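Local structure of Non-structural protein 11 (Prrsv 16244b, 5EYI) at residues A[65-70]-A[83-88]. The protein is a uridylate-specific endoribonuclease that probably degrades 5'-polyuridines on viral RNA, helping the virus to escape host sensors of double-stranded RNA. The protein carries 1 engineered substitution. Sequence-based numbering, arbitrary orientation.
Sequences ACIGAG and GVVSYY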
ATOM      1  N   ALA A  65      18.451  17.013  12.205  1.00 25.17           N
ATOM      2  CA  ALA A  65      19.395  16.833  11.109  1.00 24.99           C
ATOM      3  C   ALA A  65      18.652  16.363   9.856  1.00 24.27           C
ATOM      4  O   ALA A  65      17.996  15.325   9.877  1.00 24.09           O
ATOM      5  CB  ALA A  65      20.455  15.811  11.498  1.00 25.59           C
ATOM      6  N   CYS A  66      18.757  17.127   8.772  1.00 23.50           N
ATOM      7  CA  CYS A  66      18.098  16.767   7.515  1.00 22.97           C
ATOM      8  C   CYS A  66      19.102  16.093   6.590  1.00 22.72           C
ATOM      9  O   CYS A  66      19.823  16.751   5.835  1.00 23.10           O
ATOM     10  CB  CYS A  66      17.455  17.992   6.891  1.00 22.64           C
ATOM     11  SG  CYS A  66      16.236  18.730   8.001  1.00 23.24           S
ATOM     12  N   ILE A  67      19.128  14.766   6.669  1.00 22.65           N
ATOM     13  CA  ILE A  67      20.175  13.942   6.065  1.00 22.90           C
ATOM     14  C   ILE A  67      19.840  13.570   4.627  1.00 21.84           C
ATOM     15  O   ILE A  67      18.780  13.020   4.356  1.00 22.17           O
ATOM     16  CB  ILE A  67      20.402  12.650   6.883  1.00 23.66           C
ATOM     17  CG1 ILE A  67      20.789  12.995   8.333  1.00 25.29           C
ATOM     18  CG2 ILE A  67      21.497  11.798   6.245  1.00 24.12           C
ATOM     19  CD1 ILE A  67      20.652  11.849   9.324  1.00 25.61           C
ATOM     20  N   GLY A  68      20.762  13.851   3.712  1.00 21.08           N
ATOM     21  CA  GLY A  68      20.582  13.518   2.296  1.00 20.80           C
ATOM     22  C   GLY A  68      19.566  14.350   1.526  1.00 20.58           C
ATOM     23  O   GLY A  68      19.164  13.971   0.427  1.00 20.58           O
ATOM     24  N   ALA A  69      19.163  15.491   2.084  1.00 19.61           N
ATOM     25  CA  ALA A  69      18.137  16.306   1.482  1.00 19.39           C
ATOM     26  C   ALA A  69      18.766  17.229   0.454  1.00 19.35           C
ATOM     27  O   ALA A  69      19.889  17.695   0.625  1.00 19.00           O
ATOM     28  CB  ALA A  69      17.427  17.125   2.542  1.00 19.15           C
ATOM     29  N   GLY A  70      18.030  17.513  -0.611  1.00 19.08           N
ATOM     30  CA  GLY A  70      18.408  18.599  -1.506  1.00 19.03           C
ATOM     31  C   GLY A  70      18.390  19.887  -0.710  1.00 19.04           C
ATOM     32  O   GLY A  70      17.711  19.986   0.312  1.00 18.16           O
ATOM     33  N   GLY A  83      23.462   9.984   3.667  1.00 25.42           N
ATOM     34  CA  GLY A  83      24.214   9.898   4.912  1.00 25.19           C
ATOM     35  C   GLY A  83      24.948  11.147   5.367  1.00 25.81           C
ATOM     36  O   GLY A  83      25.578  11.114   6.419  1.00 26.86           O
ATOM     37  N   VAL A  84      24.881  12.241   4.602  1.00 25.02           N
ATOM     38  CA  VAL A  84      25.488  13.507   5.003  1.00 24.41           C
ATOM     39  C   VAL A  84      24.369  14.489   5.338  1.00 24.10           C
ATOM     40  O   VAL A  84      23.383  14.588   4.604  1.00 24.62           O
ATOM     41  CB  VAL A  84      26.350  14.108   3.876  1.00 25.48           C
ATOM     42  CG1 VAL A  84      27.018  15.397   4.342  1.00 25.37           C
ATOM     43  CG2 VAL A  84      27.391  13.103   3.379  1.00 26.16           C
ATOM     44  N   VAL A  85      24.543  15.231   6.430  1.00 22.91           N
ATOM     45  CA  VAL A  85      23.574  16.241   6.864  1.00 22.27           C
ATOM     46  C   VAL A  85      23.640  17.423   5.910  1.00 21.54           C
ATOM     47  O   VAL A  85      24.708  18.002   5.726  1.00 21.79           O
ATOM     48  CB  VAL A  85      23.879  16.745   8.293  1.00 22.56           C
ATOM     49  CG1 VAL A  85      22.925  17.872   8.697  1.00 22.85           C
ATOM     50  CG2 VAL A  85      23.806  15.598   9.298  1.00 22.58           C
ATOM     51  N   SER A  86      22.506  17.773   5.299  1.00 20.04           N
ATOM     52  CA  SER A  86      22.448  18.916   4.382  1.00 18.96           C
ATOM     53  C   SER A  86      22.295  20.216   5.162  1.00 18.52           C
ATOM     54  O   SER A  86      22.940  21.216   4.846  1.00 18.28           O
ATOM     55  CB  SER A  86      21.299  18.752   3.381  1.00 18.77           C
ATOM     56  OG  SER A  86      21.405  17.507   2.720  1.00 17.91           O
ATOM     57  N   TYR A  87      21.430  20.188   6.172  1.00 18.22           N
ATOM     58  CA  TYR A  87      21.183  21.330   7.074  1.00 18.51           C
ATOM     59  C   TYR A  87      20.417  20.805   8.288  1.00 18.85           C
ATOM     60  O   TYR A  87      19.925  19.684   8.265  1.00 18.68           O
ATOM     61  CB  TYR A  87      20.374  22.447   6.365  1.00 18.64           C
ATOM     62  CG  TYR A  87      19.103  21.941   5.700  1.00 18.60           C
ATOM     63  CD1 TYR A  87      19.108  21.527   4.372  1.00 18.50           C
ATOM     64  CD2 TYR A  87      17.910  21.827   6.413  1.00 18.88           C
ATOM     65  CE1 TYR A  87      17.964  21.029   3.769  1.00 18.42           C
ATOM     66  CE2 TYR A  87      16.758  21.327   5.807  1.00 19.14           C
ATOM     67  CZ  TYR A  87      16.795  20.931   4.485  1.00 18.63           C
ATOM     68  OH  TYR A  87      15.657  20.429   3.887  1.00 18.87           O
ATOM     69  N   TYR A  88      20.333  21.616   9.336  1.00 20.17           N
ATOM     70  CA  TYR A  88      19.485  21.355  10.502  1.00 20.95           C
ATOM     71  C   TYR A  88      18.271  22.258  10.427  1.00 21.16           C
ATOM     72  O   TYR A  88      18.369  23.373   9.938  1.00 20.19           O
ATOM     73  CB  TYR A  88      20.231  21.639  11.811  1.00 21.80           C
ATOM     74  CG  TYR A  88      21.266  20.596  12.122  1.00 22.27           C
ATOM     75  CD1 TYR A  88      22.546  20.690  11.592  1.00 21.73           C
ATOM     76  CD2 TYR A  88      20.959  19.499  12.924  1.00 22.32           C
ATOM     77  CE1 TYR A  88      23.489  19.727  11.851  1.00 21.43           C
ATOM     78  CE2 TYR A  88      21.903  18.528  13.185  1.00 22.21           C
ATOM     79  CZ  TYR A  88      23.165  18.651  12.643  1.00 22.04           C
ATOM     80  OH  TYR A  88      24.102  17.687  12.895  1.00 23.19           O
TER
HETATM   81  O   HOH W   1      15.303  20.311   1.338  1.00 12.31           O
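A65–I67 and V85–Y88 pair as antiparallel strands across a bulge in the N-terminal domain of nsp11, where the end of strand 64-67 meets the start of strand 85-93. I67 lies opposite V85 and A65 opposite Y88, so the single residue C66 is matched by two, S86 and Y87. The backbone bonds run from C66 N to Y87 O, from S86 N to C66 O and, past the end of the strand, from G68 N to V84 O (2.9 Å). The extra residue marks a classic beta bulge: S86 has the helix-like phi/psi of -82°/-43° expected at its first position, followed by an extended Y87. S86 CB points toward 65-70, and OG, beside its own backbone N, donates to A69 O at 2.6 Å, in the carbonyl plane and on a lone pair. This bond ties the bulge to the turn that leaves strand 64-67, while S86 O is held by S5 OG.

Y87 CG sits between the backbone N and the carbonyl carbon (chi1 52°), and the ring lies against C66. C66 CB lies over one ring face, 3.9 Å from the centroid and offset toward the rim, as a CH-pi contact. The sulfur approaches obliquely, with C66 SG 3.4 Å from Y87 CE2. F105 also touches C66. A water 2.6 Å from Y87 OH donates to G70 O, which itself lies near the ring plane at the edge.

On the other face of the sheet, V85 CG2 touches both A65 CB and I67 CG1, at 4.0 and 4.1 Å, and Y88 CE2 comes within 3.5 Å of A65 CB. I67 CG2 reaches the backbone of G83 instead. V84 points away from 65-70 and borders a bound 2-(2-methoxyethoxy)ethanol, probably from the crystallisation liquor.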